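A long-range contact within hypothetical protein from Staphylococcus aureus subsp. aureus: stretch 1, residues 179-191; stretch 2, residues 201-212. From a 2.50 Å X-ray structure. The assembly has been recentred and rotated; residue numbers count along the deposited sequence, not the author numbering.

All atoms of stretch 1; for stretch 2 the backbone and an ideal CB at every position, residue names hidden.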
ATOM      1  N   GLU A 179       2.353  13.124  -3.565  1.00 16.83           N
ATOM      2  CA  GLU A 179       1.571  13.453  -4.763  1.00 17.62           C
ATOM      3  C   GLU A 179       2.191  12.792  -5.985  1.00 17.11           C
ATOM      4  O   GLU A 179       1.484  12.351  -6.895  1.00 15.01           O
ATOM      5  CB  GLU A 179       1.484  14.973  -4.985  1.00 15.61           C
ATOM      6  CG  GLU A 179       0.793  15.703  -3.853  1.00 18.97           C
ATOM      7  CD  GLU A 179       0.509  17.162  -4.150  1.00 21.53           C
ATOM      8  OE1 GLU A 179       1.249  17.796  -4.931  1.00 24.85           O
ATOM      9  OE2 GLU A 179      -0.456  17.695  -3.576  1.00 23.39           O
ATOM     10  N   VAL A 180       3.517  12.711  -5.985  1.00 17.34           N
ATOM     11  CA  VAL A 180       4.242  12.109  -7.094  1.00 20.04           C
ATOM     12  C   VAL A 180       3.915  10.631  -7.171  1.00 20.28           C
ATOM     13  O   VAL A 180       3.784  10.069  -8.257  1.00 22.06           O
ATOM     14  CB  VAL A 180       5.769  12.253  -6.927  1.00 20.91           C
ATOM     15  CG1 VAL A 180       6.473  11.683  -8.142  1.00 18.87           C
ATOM     16  CG2 VAL A 180       6.142  13.715  -6.727  1.00 22.69           C
ATOM     17  N   TYR A 181       3.788  10.000  -6.012  1.00 19.81           N
ATOM     18  CA  TYR A 181       3.480   8.574  -5.971  1.00 20.12           C
ATOM     19  C   TYR A 181       2.055   8.291  -6.467  1.00 19.42           C
ATOM     20  O   TYR A 181       1.813   7.356  -7.251  1.00 15.38           O
ATOM     21  CB  TYR A 181       3.660   8.052  -4.544  1.00 15.77           C
ATOM     22  CG  TYR A 181       3.181   6.635  -4.333  1.00 16.27           C
ATOM     23  CD1 TYR A 181       1.819   6.356  -4.175  1.00 17.67           C
ATOM     24  CD2 TYR A 181       4.086   5.572  -4.262  1.00 16.06           C
ATOM     25  CE1 TYR A 181       1.372   5.069  -3.947  1.00 15.39           C
ATOM     26  CE2 TYR A 181       3.647   4.278  -4.035  1.00 14.73           C
ATOM     27  CZ  TYR A 181       2.288   4.036  -3.878  1.00 16.85           C
ATOM     28  OH  TYR A 181       1.837   2.760  -3.651  1.00 18.90           O
ATOM     29  N   GLN A 182       1.121   9.123  -6.012  1.00 18.96           N
ATOM     30  CA  GLN A 182      -0.277   8.972  -6.375  1.00 19.61           C
ATOM     31  C   GLN A 182      -0.501   9.124  -7.878  1.00 19.09           C
ATOM     32  O   GLN A 182      -1.307   8.399  -8.467  1.00 19.38           O
ATOM     33  CB  GLN A 182      -1.138   9.967  -5.578  1.00 19.77           C
ATOM     34  CG  GLN A 182      -1.219   9.633  -4.088  1.00 22.46           C
ATOM     35  CD  GLN A 182      -1.970   8.335  -3.809  1.00 25.07           C
ATOM     36  OE1 GLN A 182      -3.198   8.325  -3.759  1.00 25.71           O
ATOM     37  NE2 GLN A 182      -1.234   7.232  -3.648  1.00 23.22           N
ATOM     38  N   GLU A 183       0.213  10.052  -8.509  1.00 18.88           N
ATOM     39  CA  GLU A 183       0.049  10.228  -9.944  1.00 18.61           C
ATOM     40  C   GLU A 183       0.647   9.014 -10.643  1.00 18.44           C
ATOM     41  O   GLU A 183       0.095   8.500 -11.616  1.00 17.61           O
ATOM     42  CB  GLU A 183       0.722  11.511 -10.431  1.00 17.81           C
ATOM     43  CG  GLU A 183      -0.176  12.271 -11.374  1.00 20.47           C
ATOM     44  CD  GLU A 183       0.480  13.482 -12.001  1.00 22.38           C
ATOM     45  OE1 GLU A 183       0.952  14.364 -11.253  1.00 25.45           O
ATOM     46  OE2 GLU A 183       0.513  13.550 -13.248  1.00 22.46           O
ATOM     47  N   TRP A 184       1.783   8.560 -10.130  1.00 20.00           N
ATOM     48  CA  TRP A 184       2.449   7.383 -10.659  1.00 21.28           C
ATOM     49  C   TRP A 184       1.469   6.207 -10.620  1.00 22.01           C
ATOM     50  O   TRP A 184       1.280   5.504 -11.610  1.00 21.37           O
ATOM     51  CB  TRP A 184       3.666   7.059  -9.795  1.00 22.55           C
ATOM     52  CG  TRP A 184       4.994   7.525 -10.352  1.00 20.82           C
ATOM     53  CD1 TRP A 184       6.032   8.075  -9.657  1.00 18.22           C
ATOM     54  CD2 TRP A 184       5.448   7.371 -11.704  1.00 21.05           C
ATOM     55  NE1 TRP A 184       7.111   8.262 -10.496  1.00 22.10           N
ATOM     56  CE2 TRP A 184       6.784   7.830 -11.748  1.00 20.65           C
ATOM     57  CE3 TRP A 184       4.862   6.868 -12.873  1.00 23.00           C
ATOM     58  CZ2 TRP A 184       7.535   7.821 -12.918  1.00 20.51           C
ATOM     59  CZ3 TRP A 184       5.608   6.858 -14.036  1.00 22.50           C
ATOM     60  CH2 TRP A 184       6.943   7.326 -14.045  1.00 23.57           C
ATOM     61  N   TYR A 185       0.831   6.019  -9.469  1.00 22.49           N
ATOM     62  CA  TYR A 185      -0.105   4.924  -9.281  1.00 23.82           C
ATOM     63  C   TYR A 185      -1.465   5.085  -9.958  1.00 23.35           C
ATOM     64  O   TYR A 185      -1.812   4.301 -10.844  1.00 23.01           O
ATOM     65  CB  TYR A 185      -0.299   4.672  -7.786  1.00 27.01           C
ATOM     66  CG  TYR A 185      -0.795   3.282  -7.428  1.00 30.59           C
ATOM     67  CD1 TYR A 185      -2.134   2.925  -7.590  1.00 31.86           C
ATOM     68  CD2 TYR A 185       0.082   2.328  -6.911  1.00 33.23           C
ATOM     69  CE1 TYR A 185      -2.585   1.648  -7.236  1.00 33.92           C
ATOM     70  CE2 TYR A 185      -0.353   1.060  -6.560  1.00 34.61           C
ATOM     71  CZ  TYR A 185      -1.684   0.727  -6.719  1.00 35.11           C
ATOM     72  OH  TYR A 185      -2.107  -0.520  -6.334  1.00 37.48           O
ATOM     73  N   LEU A 186      -2.242   6.081  -9.544  1.00 21.66           N
ATOM     74  CA  LEU A 186      -3.571   6.286 -10.126  1.00 20.82           C
ATOM     75  C   LEU A 186      -3.522   6.783 -11.563  1.00 21.44           C
ATOM     76  O   LEU A 186      -4.452   6.553 -12.338  1.00 23.43           O
ATOM     77  CB  LEU A 186      -4.370   7.287  -9.291  1.00 17.16           C
ATOM     78  CG  LEU A 186      -4.411   7.045  -7.780  1.00 17.51           C
ATOM     79  CD1 LEU A 186      -4.979   8.277  -7.099  1.00 11.81           C
ATOM     80  CD2 LEU A 186      -5.235   5.800  -7.452  1.00  8.23           C
ATOM     81  N   GLY A 187      -2.434   7.452 -11.921  1.00 22.54           N
ATOM     82  CA  GLY A 187      -2.333   8.002 -13.258  1.00 25.09           C
ATOM     83  C   GLY A 187      -2.877   9.421 -13.208  1.00 27.25           C
ATOM     84  O   GLY A 187      -3.631   9.757 -12.302  1.00 28.40           O
ATOM     85  N   SER A 188      -2.501  10.254 -14.169  1.00 28.42           N
ATOM     86  CA  SER A 188      -2.938  11.645 -14.206  1.00 29.09           C
ATOM     87  C   SER A 188      -4.442  11.857 -14.059  1.00 29.39           C
ATOM     88  O   SER A 188      -4.885  12.636 -13.213  1.00 30.05           O
ATOM     89  CB  SER A 188      -2.467  12.293 -15.508  1.00 31.20           C
ATOM     90  OG  SER A 188      -1.047  12.327 -15.566  1.00 34.61           O
ATOM     91  N   LYS A 189      -5.217  11.160 -14.887  1.00 28.44           N
ATOM     92  CA  LYS A 189      -6.676  11.270 -14.891  1.00 28.44           C
ATOM     93  C   LYS A 189      -7.324  11.000 -13.528  1.00 26.81           C
ATOM     94  O   LYS A 189      -8.023  11.856 -12.973  1.00 27.40           O
ATOM     95  CB  LYS A 189      -7.256  10.312 -15.942  1.00 31.21           C
ATOM     96  CG  LYS A 189      -8.741  10.521 -16.214  1.00 36.18           C
ATOM     97  CD  LYS A 189      -9.291   9.560 -17.269  1.00 37.16           C
ATOM     98  CE  LYS A 189     -10.414  10.226 -18.055  1.00 37.20           C
ATOM     99  NZ  LYS A 189     -11.458  10.808 -17.161  1.00 37.17           N
ATOM    100  N   LEU A 190      -7.096   9.795 -13.010  1.00 24.38           N
ATOM    101  CA  LEU A 190      -7.624   9.359 -11.721  1.00 21.48           C
ATOM    102  C   LEU A 190      -7.015  10.186 -10.569  1.00 22.58           C
ATOM    103  O   LEU A 190      -7.626  10.354  -9.506  1.00 21.71           O
ATOM    104  CB  LEU A 190      -7.321   7.864 -11.532  1.00 19.64           C
ATOM    105  CG  LEU A 190      -8.407   6.771 -11.457  1.00 20.19           C
ATOM    106  CD1 LEU A 190      -9.622   7.125 -12.298  1.00 17.69           C
ATOM    107  CD2 LEU A 190      -7.801   5.440 -11.908  1.00 15.22           C
ATOM    108  N   TYR A 191      -5.804  10.693 -10.779  1.00 22.92           N
ATOM    109  CA  TYR A 191      -5.154  11.513  -9.771  1.00 23.34           C
ATOM    110  C   TYR A 191      -6.012  12.741  -9.495  1.00 23.49           C
ATOM    111  O   TYR A 191      -6.377  12.990  -8.352  1.00 23.63           O
ATOM    112  CB  TYR A 191      -3.781  11.973 -10.247  1.00 22.07           C
ATOM    113  CG  TYR A 191      -3.101  12.933  -9.296  1.00 21.06           C
ATOM    114  CD1 TYR A 191      -2.474  12.471  -8.133  1.00 22.12           C
ATOM    115  CD2 TYR A 191      -3.061  14.293  -9.569  1.00 19.47           C
ATOM    116  CE1 TYR A 191      -1.814  13.345  -7.267  1.00 19.25           C
ATOM    117  CE2 TYR A 191      -2.413  15.176  -8.720  1.00 21.63           C
ATOM    118  CZ  TYR A 191      -1.782  14.702  -7.570  1.00 23.15           C
ATOM    119  OH  TYR A 191      -1.089  15.579  -6.763  1.00 20.35           O
ATOM    120  N   UNK A 201       2.008  15.655 -14.803  1.00 24.18           N
ATOM    121  CA  UNK A 201       2.380  15.145 -16.122  1.00 24.27           C
ATOM    122  C   UNK A 201       1.161  14.843 -16.999  1.00 25.10           C
ATOM    123  O   UNK A 201       0.019  15.103 -16.618  1.00 25.56           O
ATOM    124  CB  UNK A 201       3.229  13.881 -15.968  1.00 24.27           C
ATOM    125  N   UNK A 202       1.420  14.306 -18.188  1.00 25.32           N
ATOM    126  CA  UNK A 202       0.358  13.931 -19.115  1.00 26.68           C
ATOM    127  C   UNK A 202       0.730  12.622 -19.764  1.00 28.61           C
ATOM    128  O   UNK A 202       0.124  12.229 -20.759  1.00 30.12           O
ATOM    129  CB  UNK A 202       0.122  15.015 -20.169  1.00 26.68           C
ATOM    130  N   UNK A 203       1.740  11.953 -19.210  1.00 29.76           N
ATOM    131  CA  UNK A 203       2.193  10.665 -19.746  1.00 30.32           C
ATOM    132  C   UNK A 203       2.025   9.508 -18.753  1.00 30.16           C
ATOM    133  O   UNK A 203       2.229   8.350 -19.110  1.00 31.38           O
ATOM    134  CB  UNK A 203       3.662  10.770 -20.160  1.00 30.32           C
ATOM    135  N   UNK A 204       1.651   9.819 -17.513  1.00 29.02           N
ATOM    136  CA  UNK A 204       1.468   8.778 -16.502  1.00 26.78           C
ATOM    137  C   UNK A 204       0.071   8.138 -16.586  1.00 26.52           C
ATOM    138  O   UNK A 204      -0.938   8.731 -16.192  1.00 25.05           O
ATOM    139  CB  UNK A 204       1.691   9.363 -15.106  1.00 26.78           C
ATOM    140  N   UNK A 205       0.035   6.909 -17.097  1.00 24.74           N
ATOM    141  CA  UNK A 205      -1.204   6.176 -17.280  1.00 22.74           C
ATOM    142  C   UNK A 205      -1.741   5.518 -16.012  1.00 22.96           C
ATOM    143  O   UNK A 205      -2.942   5.264 -15.893  1.00 22.46           O
ATOM    144  CB  UNK A 205      -0.998   5.105 -18.353  1.00 22.74           C
ATOM    145  N   UNK A 206      -0.852   5.251 -15.060  1.00 21.14           N
ATOM    146  CA  UNK A 206      -1.266   4.641 -13.814  1.00 21.96           C
ATOM    147  C   UNK A 206      -1.056   3.140 -13.717  1.00 22.80           C
ATOM    148  O   UNK A 206      -1.767   2.348 -14.342  1.00 22.41           O
ATOM    149  CB  UNK A 206      -2.747   4.946 -13.583  1.00 21.96           C
ATOM    150  N   UNK A 207      -0.082   2.746 -12.905  1.00 21.87           N
ATOM    151  CA  UNK A 207       0.225   1.344 -12.709  1.00 21.04           C
ATOM    152  C   UNK A 207      -0.891   0.616 -11.979  1.00 21.89           C
ATOM    153  O   UNK A 207      -0.732  -0.537 -11.577  1.00 20.59           O
ATOM    154  CB  UNK A 207       1.538   1.197 -11.937  1.00 21.04           C
ATOM    155  N   UNK A 208      -2.016   1.295 -11.788  1.00 22.08           N
ATOM    156  CA  UNK A 208      -3.149   0.664 -11.128  1.00 22.37           C
ATOM    157  C   UNK A 208      -3.735  -0.273 -12.169  1.00 22.92           C
ATOM    158  O   UNK A 208      -4.371  -1.271 -11.843  1.00 23.97           O
ATOM    159  CB  UNK A 208      -4.173   1.679 -10.616  1.00 22.37           C
ATOM    160  N   UNK A 209      -3.492   0.059 -13.434  1.00 24.23           N
ATOM    161  CA  UNK A 209      -3.963  -0.748 -14.549  1.00 24.64           C
ATOM    162  C   UNK A 209      -2.999  -1.887 -14.888  1.00 24.03           C
ATOM    163  O   UNK A 209      -3.325  -2.752 -15.688  1.00 24.17           O
ATOM    164  CB  UNK A 209      -4.173   0.138 -15.778  1.00 24.64           C
ATOM    165  N   UNK A 210      -1.815  -1.887 -14.285  1.00 24.45           N
ATOM    166  CA  UNK A 210      -0.849  -2.945 -14.557  1.00 26.96           C
ATOM    167  C   UNK A 210      -0.500  -3.619 -13.249  1.00 28.00           C
ATOM    168  O   UNK A 210       0.668  -3.878 -12.955  1.00 29.00           O
ATOM    169  CB  UNK A 210       0.404  -2.399 -15.244  1.00 26.96           C
ATOM    170  N   UNK A 211      -1.532  -3.895 -12.461  1.00 27.31           N
ATOM    171  CA  UNK A 211      -1.378  -4.524 -11.160  1.00 25.94           C
ATOM    172  C   UNK A 211      -0.869  -5.966 -11.325  1.00 26.30           C
ATOM    173  O   UNK A 211      -1.211  -6.666 -12.283  1.00 24.49           O
ATOM    174  CB  UNK A 211      -2.704  -4.503 -10.398  1.00 25.94           C
ATOM    175  N   UNK A 212      -0.026  -6.385 -10.386  1.00 27.71           N
ATOM    176  CA  UNK A 212       0.561  -7.723 -10.371  1.00 28.75           C
ATOM    177  C   UNK A 212      -0.485  -8.779  -9.975  1.00 30.27           C
ATOM    178  O   UNK A 212      -0.994  -8.787  -8.856  1.00 27.05           O
ATOM    179  CB  UNK A 212       1.749  -7.767  -9.408  1.00 28.75           C
TER

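At position 201 CA-to-CB points sideways, and the ideal CB lies 3.9 Å from Glu183 OE2, with the backbone N closer still. A carboxylate so near favours a short donor: serine, threonine, perhaps asparagine. The residue is Thr201. Its N and its OG1 each donate to Glu183 OE2, both at 3.0 Å, and the same oxygen accepts from Ser188 OG at 3.0 Å, so one carboxylate oxygen gathers three donors.

Positions 202 and 203 point away and are little constrained by stretch 1; many residues would fit. They are Thr202 and Phe203.

Position 204 points toward the helix, its ideal CB 3.9 Å from Glu183 O and 4.6 Å from Trp184 CE3. Beyond it runs a channel beside the indole face, suited to a long side chain: methionine, arginine or lysine, with the aromatic face favouring a cation. Lys204 fills it, chi2 to chi4 all t. NZ sits 3.3 Å from the centroid of the five-membered ring of Trp184, almost on the ring normal, a cation-pi contact, while CE packs 3.5 Å from the centroid of the six-membered ring. Water 1 accepts from Lys204 NZ at 2.8 Å. The backbone serves too: Ser188 N, which has no bond to the preceding turn at the helix kink, donates to Lys204 O at 3.0 Å.

Position 205 points away, leaving the choice wide; it is Thr205.

Position 206 has phi/psi of 99/108, and an ideal CB would lie 2.7 Å from Leu186 O and 3.0 Å from Tyr185 O. Only glycine suits. Gly206 brings its CA within 3.6 Å of Gly187 CA, a close backbone approach, and its CA makes a CA-H...O contact with Trp184 O at 3.5 Å.

At 207 CB points sideways, 4.3 Å from Trp184 O, and a large apolar or aromatic side chain could reach the indole. Tyr207 does so, CE2 lying 3.7 Å from Trp184 CE3 with the rings oblique; its N makes a weak hydrogen bond to Trp184 O at 3.3 Å.

Position 208, also sideways, looks onto Tyr185, Leu186 and Leu190, so leucine, isoleucine, valine or methionine would suit. Ile208 places CG1 3.8 Å from Tyr185 CE1 and CG2 4.2 Å from Leu190 CD2.

At 209 only a long side chain could reach the helix. Tyr209 does, its OH 3.6 Å from Leu190 CD2.

Position 210 is out of reach and unconstrained: Gln210. At 211 a long polar side chain could meet the Tyr185 hydroxyl; Glu211 OE1 lies 2.9 Å from Tyr185 OH. Position 212, Ile212, makes no contact.

Stretch 2, residues 201-212: TTFKTGYIYQEI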
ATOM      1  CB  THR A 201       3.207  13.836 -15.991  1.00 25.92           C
ATOM      2  OG1 THR A 201       2.364  12.769 -15.524  1.00 24.72           O
ATOM      3  CG2 THR A 201       4.352  14.030 -14.999  1.00 24.14           C
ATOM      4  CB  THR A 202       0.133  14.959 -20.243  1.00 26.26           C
ATOM      5  OG1 THR A 202       1.329  15.097 -21.007  1.00 26.62           O
ATOM      6  CG2 THR A 202      -0.288  16.311 -19.682  1.00 25.52           C
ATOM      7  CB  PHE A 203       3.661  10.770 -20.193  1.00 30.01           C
ATOM      8  CG  PHE A 203       4.597  11.192 -19.095  1.00 32.25           C
ATOM      9  CD1 PHE A 203       4.947  10.304 -18.080  1.00 30.81           C
ATOM     10  CD2 PHE A 203       5.067  12.504 -19.035  1.00 31.43           C
ATOM     11  CE1 PHE A 203       5.742  10.717 -17.021  1.00 32.45           C
ATOM     12  CE2 PHE A 203       5.863  12.929 -17.979  1.00 32.38           C
ATOM     13  CZ  PHE A 203       6.202  12.033 -16.965  1.00 32.65           C
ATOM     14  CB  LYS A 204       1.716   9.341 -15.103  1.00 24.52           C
ATOM     15  CG  LYS A 204       3.172   9.720 -14.845  1.00 21.49           C
ATOM     16  CD  LYS A 204       3.379  10.212 -13.412  1.00 19.31           C
ATOM     17  CE  LYS A 204       4.843  10.535 -13.124  1.00 20.67           C
ATOM     18  NZ  LYS A 204       5.064  10.832 -11.679  1.00 19.07           N
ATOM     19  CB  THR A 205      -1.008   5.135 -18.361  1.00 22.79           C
ATOM     20  OG1 THR A 205       0.198   4.410 -18.109  1.00 24.04           O
ATOM     21  CG2 THR A 205      -0.881   5.813 -19.720  1.00 26.44           C
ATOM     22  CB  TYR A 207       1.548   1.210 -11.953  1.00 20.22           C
ATOM     23  CG  TYR A 207       2.725   1.612 -12.806  1.00 18.66           C
ATOM     24  CD1 TYR A 207       3.243   0.737 -13.765  1.00 18.04           C
ATOM     25  CD2 TYR A 207       3.268   2.888 -12.719  1.00 16.34           C
ATOM     26  CE1 TYR A 207       4.270   1.127 -14.619  1.00 15.25           C
ATOM     27  CE2 TYR A 207       4.296   3.285 -13.573  1.00 17.60           C
ATOM     28  CZ  TYR A 207       4.786   2.395 -14.519  1.00 15.90           C
ATOM     29  OH  TYR A 207       5.786   2.785 -15.375  1.00 21.24           O
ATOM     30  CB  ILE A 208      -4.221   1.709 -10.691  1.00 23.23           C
ATOM     31  CG1 ILE A 208      -5.289   1.025  -9.849  1.00 21.20           C
ATOM     32  CG2 ILE A 208      -4.889   2.350 -11.917  1.00 22.43           C
ATOM     33  CD1 ILE A 208      -6.259   2.001  -9.224  1.00 22.52           C
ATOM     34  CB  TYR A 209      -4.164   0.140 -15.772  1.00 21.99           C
ATOM     35  CG  TYR A 209      -5.219   1.187 -15.588  1.00 22.51           C
ATOM     36  CD1 TYR A 209      -6.572   0.866 -15.660  1.00 18.80           C
ATOM     37  CD2 TYR A 209      -4.863   2.523 -15.398  1.00 23.25           C
ATOM     38  CE1 TYR A 209      -7.546   1.861 -15.564  1.00 20.51           C
ATOM     39  CE2 TYR A 209      -5.826   3.518 -15.294  1.00 21.86           C
ATOM     40  CZ  TYR A 209      -7.167   3.185 -15.383  1.00 21.76           C
ATOM     41  OH  TYR A 209      -8.123   4.185 -15.315  1.00 19.61           O
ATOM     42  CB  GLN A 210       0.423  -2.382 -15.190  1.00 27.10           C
ATOM     43  CG  GLN A 210       0.153  -1.300 -16.215  1.00 29.77           C
ATOM     44  CD  GLN A 210       1.371  -0.953 -17.029  1.00 30.87           C
ATOM     45  OE1 GLN A 210       1.385   0.050 -17.734  1.00 32.57           O
ATOM     46  NE2 GLN A 210       2.399  -1.793 -16.952  1.00 33.01           N
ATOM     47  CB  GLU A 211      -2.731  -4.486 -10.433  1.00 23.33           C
ATOM     48  CG  GLU A 211      -2.663  -4.536  -8.910  1.00 24.21           C
ATOM     49  CD  GLU A 211      -2.333  -3.185  -8.260  1.00 22.64           C
ATOM     50  OE1 GLU A 211      -3.037  -2.190  -8.518  1.00 21.51           O
ATOM     51  OE2 GLU A 211      -1.371  -3.119  -7.471  1.00 21.86           O
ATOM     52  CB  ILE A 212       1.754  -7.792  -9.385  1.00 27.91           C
ATOM     53  CG1 ILE A 212       1.992  -6.432  -8.726  1.00 31.84           C
ATOM     54  CG2 ILE A 212       3.014  -8.159 -10.136  1.00 30.53           C
ATOM     55  CD1 ILE A 212       0.827  -5.876  -7.870  1.00 28.29           C
TER
HETATM   56  O   HOH W   1       4.084  13.264 -10.753  1.00 14.76           O
HETATM   57  O   HOH W   2       1.494   5.879 -14.018  1.00 34.76           O
HETATM   58  O   HOH W   3      -4.023   8.930 -17.273  1.00 12.89           O
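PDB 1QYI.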